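Local coordinates for protein amidase (Bacillus anthracis, PDB 5EWQ) that probably hydrolyses carboxylic amides to the acid and ammonia, as an amidase of the amidase signature family, at residues F73-H78 / N86-I91; V125-V130 / L163-M168; D146-A149 / L155-E158. All coordinates share one frame; numbering follows the deposited sequence.

Interaction 1: residues F73-H78 / N86-I91; sequences FRIQEH and NSVTEI
Ile-75, on the helix 64-79, reaches over to Val-88 and Ile-91 of the edge strand 88-91, and all that passes between 73-78 and 86-91 is apolar. Its two branches do separate jobs. CG2 meets a methyl of the valine, with Ile-75 CG2 to Val-88 CG2 at 3.9 Å, the two side chains crossing at about a right angle. The longer branch runs on past it: CD1 passes Val-88 CG2 at 4.1 Å and ends against Ile-91, CD1 to CD1 at 3.8 Å, where the isoleucines meet tip to tip. Ile-75 is extended at its second torsion (175°), which carries CD1 out from the helix, whereas Ile-91 is bent at the same torsion (-66°). Val-22 of helix 20-28 touches both isoleucines, and Val-211 of helix 206-213 reaches Val-88, so two further helices add to the cluster.

Polar bonds lie around this patch and none crosses it. Asp-79, just past 73-78 on the same helix, binds Ser-87 OG through OD1 and Val-88 N through OD2, tying the helix end to the start of the strand. Along the edge that faces strand 161-166, Thr-89 and Glu-90 both pair with Lys-165 in a classic beta bulge. One residue is thus added between Val-88 and Ile-91, and both still turn their side chains to the helix.

This is helix-on-sheet packing at one edge of the mixed sheet of an amidase signature fold, with a short loop leading from the helix into the strand.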
ATOM      1  N   PHE A  73     -14.359 -16.205  -1.175  1.00 57.93           N
ATOM      2  CA  PHE A  73     -14.978 -16.773  -2.365  1.00 57.28           C
ATOM      3  C   PHE A  73     -14.522 -16.037  -3.621  1.00 65.25           C
ATOM      4  O   PHE A  73     -14.290 -16.652  -4.662  1.00 63.26           O
ATOM      5  CB  PHE A  73     -16.503 -16.731  -2.246  1.00 58.77           C
ATOM      6  CG  PHE A  73     -17.223 -17.272  -3.447  1.00 60.30           C
ATOM      7  CD1 PHE A  73     -17.188 -18.625  -3.741  1.00 61.59           C
ATOM      8  CD2 PHE A  73     -17.943 -16.430  -4.278  1.00 76.30           C
ATOM      9  CE1 PHE A  73     -17.853 -19.127  -4.844  1.00 63.22           C
ATOM     10  CE2 PHE A  73     -18.610 -16.925  -5.383  1.00 66.40           C
ATOM     11  CZ  PHE A  73     -18.565 -18.276  -5.666  1.00 65.35           C
ATOM     12  N   ARG A  74     -14.389 -14.718  -3.515  1.00 57.00           N
ATOM     13  CA  ARG A  74     -13.949 -13.903  -4.640  1.00 48.33           C
ATOM     14  C   ARG A  74     -12.476 -14.143  -4.957  1.00 47.95           C
ATOM     15  O   ARG A  74     -12.086 -14.184  -6.122  1.00 44.81           O
ATOM     16  CB  ARG A  74     -14.192 -12.418  -4.359  1.00 47.86           C
ATOM     17  CG  ARG A  74     -15.662 -12.029  -4.330  1.00 51.15           C
ATOM     18  CD  ARG A  74     -15.834 -10.529  -4.156  1.00 50.72           C
ATOM     19  NE  ARG A  74     -15.197  -9.782  -5.237  1.00 51.30           N
ATOM     20  CZ  ARG A  74     -15.790  -9.482  -6.387  1.00 58.10           C
ATOM     21  NH1 ARG A  74     -17.040  -9.866  -6.611  1.00 55.25           N
ATOM     22  NH2 ARG A  74     -15.134  -8.800  -7.315  1.00 55.48           N
ATOM     23  N   ILE A  75     -11.662 -14.301  -3.917  1.00 59.61           N
ATOM     24  CA  ILE A  75     -10.246 -14.604  -4.094  1.00 46.05           C
ATOM     25  C   ILE A  75     -10.078 -15.965  -4.763  1.00 41.81           C
ATOM     26  O   ILE A  75      -9.198 -16.158  -5.603  1.00 58.34           O
ATOM     27  CB  ILE A  75      -9.489 -14.585  -2.746  1.00 48.75           C
ATOM     28  CG1 ILE A  75      -9.519 -13.183  -2.136  1.00 40.03           C
ATOM     29  CG2 ILE A  75      -8.047 -15.038  -2.924  1.00 43.41           C
ATOM     30  CD1 ILE A  75      -8.894 -13.101  -0.761  1.00 39.86           C
ATOM     31  N   GLN A  76     -10.945 -16.903  -4.398  1.00 58.12           N
ATOM     32  CA  GLN A  76     -10.903 -18.247  -4.959  1.00 59.66           C
ATOM     33  C   GLN A  76     -11.318 -18.265  -6.429  1.00 57.77           C
ATOM     34  O   GLN A  76     -10.773 -19.028  -7.226  1.00 62.29           O
ATOM     35  CB  GLN A  76     -11.803 -19.186  -4.150  1.00 57.32           C
ATOM     36  CG  GLN A  76     -11.823 -20.620  -4.652  1.00 64.58           C
ATOM     37  CD  GLN A  76     -12.712 -21.518  -3.815  1.00 65.00           C
ATOM     38  OE1 GLN A  76     -12.232 -22.257  -2.955  1.00 75.18           O
ATOM     39  NE2 GLN A  76     -14.015 -21.459  -4.062  1.00 58.13           N
ATOM     40  N   GLU A  77     -12.276 -17.415  -6.785  1.00 47.33           N
ATOM     41  CA  GLU A  77     -12.850 -17.429  -8.128  1.00 51.21           C
ATOM     42  C   GLU A  77     -12.222 -16.407  -9.075  1.00 54.04           C
ATOM     43  O   GLU A  77     -12.317 -16.550 -10.294  1.00 53.13           O
ATOM     44  CB  GLU A  77     -14.361 -17.189  -8.052  1.00 55.37           C
ATOM     45  CG  GLU A  77     -15.135 -18.290  -7.344  1.00 58.35           C
ATOM     46  CD  GLU A  77     -15.213 -19.568  -8.156  1.00 71.50           C
ATOM     47  OE1 GLU A  77     -15.511 -19.487  -9.366  1.00 72.49           O
ATOM     48  OE2 GLU A  77     -14.972 -20.652  -7.585  1.00 76.92           O
ATOM     49  N   HIS A  78     -11.583 -15.379  -8.524  1.00 57.98           N
ATOM     50  CA  HIS A  78     -11.062 -14.293  -9.351  1.00 46.28           C
ATOM     51  C   HIS A  78      -9.551 -14.101  -9.237  1.00 51.47           C
ATOM     52  O   HIS A  78      -8.900 -13.722 -10.209  1.00 39.31           O
ATOM     53  CB  HIS A  78     -11.770 -12.980  -9.005  1.00 40.80           C
ATOM     54  CG  HIS A  78     -13.221 -12.964  -9.368  1.00 53.42           C
ATOM     55  ND1 HIS A  78     -13.709 -13.565 -10.507  1.00 53.05           N
ATOM     56  CD2 HIS A  78     -14.292 -12.421  -8.740  1.00 50.60           C
ATOM     57  CE1 HIS A  78     -15.018 -13.393 -10.568  1.00 47.99           C
ATOM     58  NE2 HIS A  78     -15.396 -12.703  -9.509  1.00 48.58           N
ATOM     59  N   ASN A  86      -3.919 -13.001  -9.319  1.00 28.72           N
ATOM     60  CA  ASN A  86      -2.780 -13.455  -8.527  1.00 24.92           C
ATOM     61  C   ASN A  86      -2.183 -12.333  -7.685  1.00 32.77           C
ATOM     62  O   ASN A  86      -1.031 -11.944  -7.878  1.00 30.26           O
ATOM     63  CB  ASN A  86      -1.704 -14.058  -9.435  1.00 24.88           C
ATOM     64  CG  ASN A  86      -0.682 -14.877  -8.666  1.00 37.74           C
ATOM     65  OD1 ASN A  86      -0.951 -15.346  -7.561  1.00 39.47           O
ATOM     66  ND2 ASN A  86       0.497 -15.055  -9.252  1.00 39.75           N
ATOM     67  N   SER A  87      -2.978 -11.811  -6.757  1.00 35.00           N
ATOM     68  CA  SER A  87      -2.552 -10.691  -5.929  1.00 23.89           C
ATOM     69  C   SER A  87      -2.496 -11.064  -4.453  1.00 36.08           C
ATOM     70  O   SER A  87      -2.121 -10.247  -3.612  1.00 43.89           O
ATOM     71  CB  SER A  87      -3.488  -9.500  -6.125  1.00 24.59           C
ATOM     72  OG  SER A  87      -4.801  -9.812  -5.693  1.00 35.42           O
ATOM     73  N   VAL A  88      -2.872 -12.300  -4.145  1.00 35.47           N
ATOM     74  CA  VAL A  88      -2.879 -12.778  -2.768  1.00 34.29           C
ATOM     75  C   VAL A  88      -1.827 -13.861  -2.554  1.00 32.19           C
ATOM     76  O   VAL A  88      -1.824 -14.878  -3.247  1.00 36.73           O
ATOM     77  CB  VAL A  88      -4.260 -13.329  -2.373  1.00 30.51           C
ATOM     78  CG1 VAL A  88      -4.236 -13.847  -0.946  1.00 32.01           C
ATOM     79  CG2 VAL A  88      -5.322 -12.255  -2.537  1.00 31.80           C
ATOM     80  N   THR A  89      -0.935 -13.635  -1.594  1.00 29.78           N
ATOM     81  CA  THR A  89       0.105 -14.606  -1.279  1.00 31.94           C
ATOM     82  C   THR A  89      -0.342 -15.567  -0.187  1.00 38.75           C
ATOM     83  O   THR A  89      -0.119 -16.773  -0.282  1.00 43.86           O
ATOM     84  CB  THR A  89       1.409 -13.921  -0.825  1.00 30.15           C
ATOM     85  OG1 THR A  89       1.121 -12.988   0.225  1.00 24.69           O
ATOM     86  CG2 THR A  89       2.062 -13.190  -1.984  1.00 32.54           C
ATOM     87  N   GLU A  90      -0.975 -15.031   0.849  1.00 35.99           N
ATOM     88  CA  GLU A  90      -1.362 -15.841   1.993  1.00 34.05           C
ATOM     89  C   GLU A  90      -2.808 -15.598   2.410  1.00 34.44           C
ATOM     90  O   GLU A  90      -3.348 -14.509   2.218  1.00 34.12           O
ATOM     91  CB  GLU A  90      -0.431 -15.562   3.174  1.00 38.70           C
ATOM     92  CG  GLU A  90      -0.070 -16.797   3.976  1.00 61.45           C
ATOM     93  CD  GLU A  90       0.881 -17.711   3.229  1.00 55.13           C
ATOM     94  OE1 GLU A  90       0.782 -18.946   3.403  1.00 68.70           O
ATOM     95  OE2 GLU A  90       1.731 -17.195   2.472  1.00 34.80           O
ATOM     96  N   ILE A  91      -3.429 -16.626   2.979  1.00 42.81           N
ATOM     97  CA  ILE A  91      -4.781 -16.521   3.512  1.00 52.63           C
ATOM     98  C   ILE A  91      -4.825 -17.066   4.932  1.00 51.74           C
ATOM     99  O   ILE A  91      -4.361 -18.175   5.190  1.00 61.22           O
ATOM    100  CB  ILE A  91      -5.803 -17.281   2.641  1.00 54.75           C
ATOM    101  CG1 ILE A  91      -6.031 -16.545   1.320  1.00 50.99           C
ATOM    102  CG2 ILE A  91      -7.126 -17.441   3.377  1.00 44.62           C
ATOM    103  CD1 ILE A  91      -6.693 -15.195   1.479  1.00 46.97           C
TER

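Interaction 2: residues V125-V130 / L163-M168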
ATOM      1  N   VAL A 125       4.906  -7.935   5.920  1.00 38.54           N
ATOM      2  CA  VAL A 125       4.431  -7.558   7.249  1.00 28.11           C
ATOM      3  C   VAL A 125       4.238  -8.793   8.129  1.00 41.59           C
ATOM      4  O   VAL A 125       3.575  -9.750   7.731  1.00 51.05           O
ATOM      5  CB  VAL A 125       3.111  -6.772   7.168  1.00 35.01           C
ATOM      6  CG1 VAL A 125       2.660  -6.344   8.555  1.00 39.09           C
ATOM      7  CG2 VAL A 125       3.273  -5.561   6.262  1.00 32.90           C
ATOM      8  N   GLN A 126       4.812  -8.759   9.328  1.00 43.07           N
ATOM      9  CA  GLN A 126       4.841  -9.928  10.204  1.00 32.31           C
ATOM     10  C   GLN A 126       3.503 -10.247  10.862  1.00 39.89           C
ATOM     11  O   GLN A 126       2.801  -9.357  11.341  1.00 40.14           O
ATOM     12  CB  GLN A 126       5.903  -9.749  11.292  1.00 43.13           C
ATOM     13  CG  GLN A 126       7.334  -9.797  10.786  1.00 44.31           C
ATOM     14  CD  GLN A 126       8.349  -9.581  11.891  1.00 32.66           C
ATOM     15  OE1 GLN A 126       9.541  -9.423  11.633  1.00 49.56           O
ATOM     16  NE2 GLN A 126       7.880  -9.574  13.133  1.00 43.21           N
ATOM     17  N   THR A 127       3.161 -11.532  10.872  1.00 43.04           N
ATOM     18  CA  THR A 127       2.032 -12.042  11.641  1.00 37.73           C
ATOM     19  C   THR A 127       2.493 -13.258  12.439  1.00 55.26           C
ATOM     20  O   THR A 127       3.383 -13.991  12.004  1.00 64.08           O
ATOM     21  CB  THR A 127       0.837 -12.423  10.747  1.00 37.98           C
ATOM     22  OG1 THR A 127       1.254 -13.385   9.771  1.00 55.84           O
ATOM     23  CG2 THR A 127       0.281 -11.193  10.042  1.00 36.80           C
ATOM     24  N   ALA A 128       1.891 -13.475  13.604  1.00 62.96           N
ATOM     25  CA  ALA A 128       2.356 -14.519  14.514  1.00 44.21           C
ATOM     26  C   ALA A 128       1.649 -15.856  14.309  1.00 50.20           C
ATOM     27  O   ALA A 128       0.421 -15.919  14.247  1.00 47.34           O
ATOM     28  CB  ALA A 128       2.192 -14.063  15.957  1.00 46.79           C
ATOM     29  N   LYS A 129       2.448 -16.914  14.183  1.00 59.25           N
ATOM     30  CA  LYS A 129       1.976 -18.301  14.201  1.00 59.95           C
ATOM     31  C   LYS A 129       1.016 -18.689  13.072  1.00 62.23           C
ATOM     32  O   LYS A 129       0.651 -19.857  12.947  1.00 63.93           O
ATOM     33  CB  LYS A 129       1.307 -18.602  15.547  1.00 51.36           C
ATOM     34  N   VAL A 130       0.615 -17.727  12.247  1.00 63.39           N
ATOM     35  CA  VAL A 130      -0.417 -17.984  11.249  1.00 64.15           C
ATOM     36  C   VAL A 130       0.089 -17.857   9.813  1.00 57.55           C
ATOM     37  O   VAL A 130       0.134 -18.842   9.076  1.00 70.23           O
ATOM     38  CB  VAL A 130      -1.615 -17.034  11.437  1.00 68.14           C
ATOM     39  CG1 VAL A 130      -2.659 -17.281  10.367  1.00 68.64           C
ATOM     40  CG2 VAL A 130      -2.221 -17.216  12.820  1.00 73.70           C
ATOM     41  N   LEU A 163      -7.074 -10.679   7.187  1.00 45.92           N
ATOM     42  CA  LEU A 163      -7.710 -11.646   6.301  1.00 44.23           C
ATOM     43  C   LEU A 163      -6.669 -12.489   5.574  1.00 51.71           C
ATOM     44  O   LEU A 163      -6.826 -13.702   5.428  1.00 59.00           O
ATOM     45  CB  LEU A 163      -8.608 -10.934   5.288  1.00 44.15           C
ATOM     46  CG  LEU A 163      -9.243 -11.809   4.205  1.00 44.63           C
ATOM     47  CD1 LEU A 163     -10.175 -12.841   4.821  1.00 53.70           C
ATOM     48  CD2 LEU A 163      -9.979 -10.953   3.186  1.00 45.30           C
ATOM     49  N   GLY A 164      -5.604 -11.835   5.123  1.00 39.13           N
ATOM     50  CA  GLY A 164      -4.534 -12.511   4.413  1.00 36.94           C
ATOM     51  C   GLY A 164      -3.410 -11.563   4.043  1.00 43.54           C
ATOM     52  O   GLY A 164      -3.328 -10.451   4.566  1.00 50.98           O
ATOM     53  N   LYS A 165      -2.540 -11.996   3.138  1.00 32.01           N
ATOM     54  CA  LYS A 165      -1.421 -11.163   2.715  1.00 31.88           C
ATOM     55  C   LYS A 165      -1.409 -10.954   1.203  1.00 35.29           C
ATOM     56  O   LYS A 165      -1.823 -11.825   0.439  1.00 40.69           O
ATOM     57  CB  LYS A 165      -0.099 -11.771   3.185  1.00 28.58           C
ATOM     58  CG  LYS A 165       0.054 -11.752   4.697  1.00 37.43           C
ATOM     59  CD  LYS A 165       1.414 -12.253   5.145  1.00 40.50           C
ATOM     60  CE  LYS A 165       1.558 -12.121   6.654  1.00 36.69           C
ATOM     61  NZ  LYS A 165       2.861 -12.639   7.152  1.00 48.87           N
ATOM     62  N   ALA A 166      -0.932  -9.786   0.786  1.00 26.02           N
ATOM     63  CA  ALA A 166      -0.996  -9.382  -0.613  1.00 24.65           C
ATOM     64  C   ALA A 166       0.324  -9.589  -1.343  1.00 37.79           C
ATOM     65  O   ALA A 166       1.398  -9.520  -0.744  1.00 35.71           O
ATOM     66  CB  ALA A 166      -1.420  -7.931  -0.714  1.00 26.77           C
ATOM     67  N   ASN A 167       0.232  -9.838  -2.646  1.00 41.57           N
ATOM     68  CA  ASN A 167       1.414 -10.010  -3.479  1.00 29.71           C
ATOM     69  C   ASN A 167       2.155  -8.689  -3.634  1.00 33.37           C
ATOM     70  O   ASN A 167       1.588  -7.620  -3.402  1.00 38.40           O
ATOM     71  CB  ASN A 167       1.028 -10.579  -4.848  1.00 19.82           C
ATOM     72  CG  ASN A 167       2.194 -11.244  -5.553  1.00 43.84           C
ATOM     73  OD1 ASN A 167       3.269 -11.408  -4.977  1.00 30.00           O
ATOM     74  ND2 ASN A 167       1.984 -11.639  -6.802  1.00 27.01           N
HETATM   75  N   MSE A 168       3.421  -8.762  -4.024  1.00 25.49           N
HETATM   76  CA  MSE A 168       4.256  -7.571  -4.100  1.00 19.69           C
HETATM   77  C   MSE A 168       5.465  -7.778  -4.998  1.00 30.78           C
HETATM   78  O   MSE A 168       5.864  -8.910  -5.268  1.00 22.60           O
HETATM   79  CB  MSE A 168       4.725  -7.172  -2.701  1.00 20.49           C
HETATM   80  CG  MSE A 168       5.436  -8.295  -1.960  1.00 24.75           C
HETATM   81 SE   MSE A 168       6.145  -7.764  -0.223  1.00 54.49          SE
HETATM   82  CE  MSE A 168       7.614  -6.635  -0.817  1.00 21.66           C
TER
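Lys-165 sends its amino group from strand 161-166 into the loop 125-130, where two oxygens receive it. The shorter of the two approaches is to a backbone carbonyl: Lys-165 NZ lies 3.0 Å from Val-125 O, at a C=O...N angle of 158° and tilted 16° from the carbonyl plane. The other acceptor is the Thr-127 hydroxyl, with Lys-165 NZ to Thr-127 OG1 at 3.2 Å. That threonine comes at the lysine tip to tip, and its methyl also rests on the aliphatic end, Thr-127 CG2 to Lys-165 CE at 3.7 Å. The lysine chain is extended from CG onward, which brings NZ all the way across to the loop.

The loop continues around the ammonium group. Pro-132 O is a main partner of NZ, Met-131 O accepts from it as well, and Thr-133 OG1 adds a weak bond, so the buried charge is probably spread over several backbone and hydroxyl oxygens. Val-125 O is shared, since the Thr-133 hydroxyl bonds to it too.

Gln-126 turns from the strand and is satisfied elsewhere: OE1 pairs with Tyr-374 OH and NE2 with Gln-147 O. Asn-167 ND2 bonds to Asn-86 O, which places 163-168 beside 86-91.

Strands 118-122 and 161-166 are parallel neighbours joined through helix 150-155, a beta-alpha-beta crossover; here the second strand's lysine pins the long connection leaving the first.

Interaction 3: residues D146-A149 / L155-E158; sequences DQDA and LKEE
Asp-148 and Lys-156 form a salt bridge that spans the short helix 150-155, the helical part of a beta-alpha-beta crossover between the parallel strands 118-122 and 161-166. Asp-148 sits one residue ahead of Ala-149, the N-cap, and Lys-156 lies at the other end of the helix, in a type I beta turn from Leu-155 to Glu-158. Their CA atoms are 10.3 Å apart, so the side chains have to bridge a real gap.

Most of that distance is covered by the lysine. Its CG is anti to the carbonyl carbon, the next torsion is extended, and the chain then bends at chi3 (-65°) before running straight again to NZ. This single bend swings the amino group round to the carboxylate. Asp-148 also has CG beside its backbone N (chi1 -69°), and the two side chains meet at about a right angle.

Only one carboxylate oxygen takes the lysine. Lys-156 NZ to Asp-148 OD2 is modelled at 2.4 Å, too short to be trusted as a length at this resolution, although the pairing itself is plain.

The lysine is exposed, and the bridge lies at the surface. Next to it the chain turns inward: Leu-155 packs on Leu-276 and Ala-279 of helix 270-280. At the aspartate end, Asp-148 touches Thr-127 and the backbone of Ala-149 pairs with that of Gln-126, which ties the start of the helix to the loop 125-130.

The carboxylate thus divides its work: OD2 faces Lys-156 NZ, while Asp-148 OD1, 4.3 Å from that NZ, accepts the backbone N-H of Ala-128.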
ATOM      1  N   ASP A 146       7.757 -14.584  14.649  1.00 52.18           N
ATOM      2  CA  ASP A 146       7.466 -14.882  16.047  1.00 62.02           C
ATOM      3  C   ASP A 146       6.379 -13.962  16.600  1.00 64.91           C
ATOM      4  O   ASP A 146       5.448 -14.418  17.265  1.00 64.09           O
ATOM      5  CB  ASP A 146       8.737 -14.765  16.890  1.00 63.45           C
ATOM      6  CG  ASP A 146       8.616 -15.466  18.229  1.00 85.70           C
ATOM      7  OD1 ASP A 146       7.877 -16.470  18.309  1.00 99.25           O
ATOM      8  OD2 ASP A 146       9.262 -15.018  19.199  1.00 96.07           O
ATOM      9  N   GLN A 147       6.499 -12.668  16.320  1.00 65.90           N
ATOM     10  CA  GLN A 147       5.530 -11.688  16.800  1.00 58.60           C
ATOM     11  C   GLN A 147       4.823 -10.989  15.645  1.00 52.24           C
ATOM     12  O   GLN A 147       5.291 -11.020  14.508  1.00 68.15           O
ATOM     13  CB  GLN A 147       6.214 -10.647  17.690  1.00 62.79           C
ATOM     14  CG  GLN A 147       7.002 -11.228  18.852  1.00 87.16           C
ATOM     15  CD  GLN A 147       7.610 -10.154  19.733  1.00107.11           C
ATOM     16  OE1 GLN A 147       7.218  -8.988  19.670  1.00116.10           O
ATOM     17  NE2 GLN A 147       8.574 -10.541  20.560  1.00111.75           N
ATOM     18  N   ASP A 148       3.691 -10.360  15.943  1.00 54.39           N
ATOM     19  CA  ASP A 148       2.999  -9.538  14.960  1.00 47.03           C
ATOM     20  C   ASP A 148       3.736  -8.221  14.769  1.00 48.18           C
ATOM     21  O   ASP A 148       4.483  -7.788  15.645  1.00 42.41           O
ATOM     22  CB  ASP A 148       1.555  -9.259  15.389  1.00 48.44           C
ATOM     23  CG  ASP A 148       0.677 -10.492  15.336  1.00 67.68           C
ATOM     24  OD1 ASP A 148       1.006 -11.426  14.580  1.00 82.92           O
ATOM     25  OD2 ASP A 148      -0.349 -10.522  16.048  1.00 68.91           O
ATOM     26  N   ALA A 149       3.530  -7.589  13.620  1.00 48.68           N
ATOM     27  CA  ALA A 149       3.978  -6.218  13.437  1.00 42.12           C
ATOM     28  C   ALA A 149       3.132  -5.328  14.338  1.00 50.34           C
ATOM     29  O   ALA A 149       1.977  -5.649  14.619  1.00 42.95           O
ATOM     30  CB  ALA A 149       3.861  -5.794  11.985  1.00 36.41           C
ATOM     31  N   LEU A 155      -4.001  -3.104  15.156  1.00 61.66           N
ATOM     32  CA  LEU A 155      -5.197  -3.320  14.348  1.00 56.80           C
ATOM     33  C   LEU A 155      -6.207  -4.200  15.073  1.00 60.05           C
ATOM     34  O   LEU A 155      -7.415  -3.976  14.989  1.00 55.97           O
ATOM     35  CB  LEU A 155      -4.833  -3.946  13.000  1.00 48.25           C
ATOM     36  CG  LEU A 155      -4.670  -2.975  11.830  1.00 57.51           C
ATOM     37  CD1 LEU A 155      -4.319  -3.721  10.551  1.00 53.12           C
ATOM     38  CD2 LEU A 155      -5.938  -2.159  11.650  1.00 69.63           C
ATOM     39  N   LYS A 156      -5.704  -5.200  15.789  1.00 63.33           N
ATOM     40  CA  LYS A 156      -6.565  -6.140  16.495  1.00 76.81           C
ATOM     41  C   LYS A 156      -7.038  -5.569  17.828  1.00 74.71           C
ATOM     42  O   LYS A 156      -7.869  -6.167  18.511  1.00 66.21           O
ATOM     43  CB  LYS A 156      -5.835  -7.468  16.710  1.00 79.63           C
ATOM     44  CG  LYS A 156      -5.444  -8.163  15.414  1.00 73.27           C
ATOM     45  CD  LYS A 156      -4.778  -9.504  15.669  1.00 77.97           C
ATOM     46  CE  LYS A 156      -3.446  -9.338  16.378  1.00 81.14           C
ATOM     47  NZ  LYS A 156      -2.743 -10.641  16.538  1.00 88.37           N
ATOM     48  N   GLU A 157      -6.506  -4.405  18.190  1.00 76.59           N
ATOM     49  CA  GLU A 157      -6.922  -3.720  19.408  1.00 79.06           C
ATOM     50  C   GLU A 157      -8.202  -2.925  19.172  1.00 83.36           C
ATOM     51  O   GLU A 157      -8.807  -2.412  20.114  1.00 96.14           O
ATOM     52  CB  GLU A 157      -5.811  -2.798  19.914  1.00 74.82           C
ATOM     53  CG  GLU A 157      -4.598  -3.531  20.464  1.00 73.34           C
ATOM     54  CD  GLU A 157      -3.452  -2.595  20.798  1.00 78.68           C
ATOM     55  OE1 GLU A 157      -3.543  -1.396  20.459  1.00 90.05           O
ATOM     56  OE2 GLU A 157      -2.461  -3.058  21.401  1.00 68.50           O
ATOM     57  N   GLU A 158      -8.609  -2.827  17.910  1.00 73.19           N
ATOM     58  CA  GLU A 158      -9.832  -2.116  17.559  1.00 73.35           C
ATOM     59  C   GLU A 158     -10.837  -3.038  16.877  1.00 76.87           C
ATOM     60  O   GLU A 158     -11.854  -2.583  16.354  1.00 92.45           O
ATOM     61  CB  GLU A 158      -9.520  -0.917  16.658  1.00 75.41           C
ATOM     62  CG  GLU A 158      -8.683   0.160  17.328  1.00 86.11           C
ATOM     63  CD  GLU A 158      -8.611   1.437  16.513  1.00 92.95           C
ATOM     64  OE1 GLU A 158      -7.834   2.340  16.885  1.00 94.56           O
ATOM     65  OE2 GLU A 158      -9.337   1.539  15.501  1.00 93.70           O
TER

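Interactions 1 and 2 are buried and share a sheet: strands 88-91 and 161-166 are antiparallel neighbours, joined where Ser-87 O meets Asn-167 N at 2.6 Å and Glu-90 O meets Lys-165 N at 2.8 Å. Yet their chemistry differs. Interaction 1 sets a helix on the edge strand through hydrocarbon alone, whereas interaction 2 buries a lysine among neutral oxygens of a loop. Interaction 3 lies at the surface and pairs opposite charges; it falls within the chain between the two segments of interaction 2 and adjoins 125-130, where Gln-126 O meets Ala-149 N at 3.0 Å. Interactions 1 and 3 do not touch, their centres being about 22 Å apart.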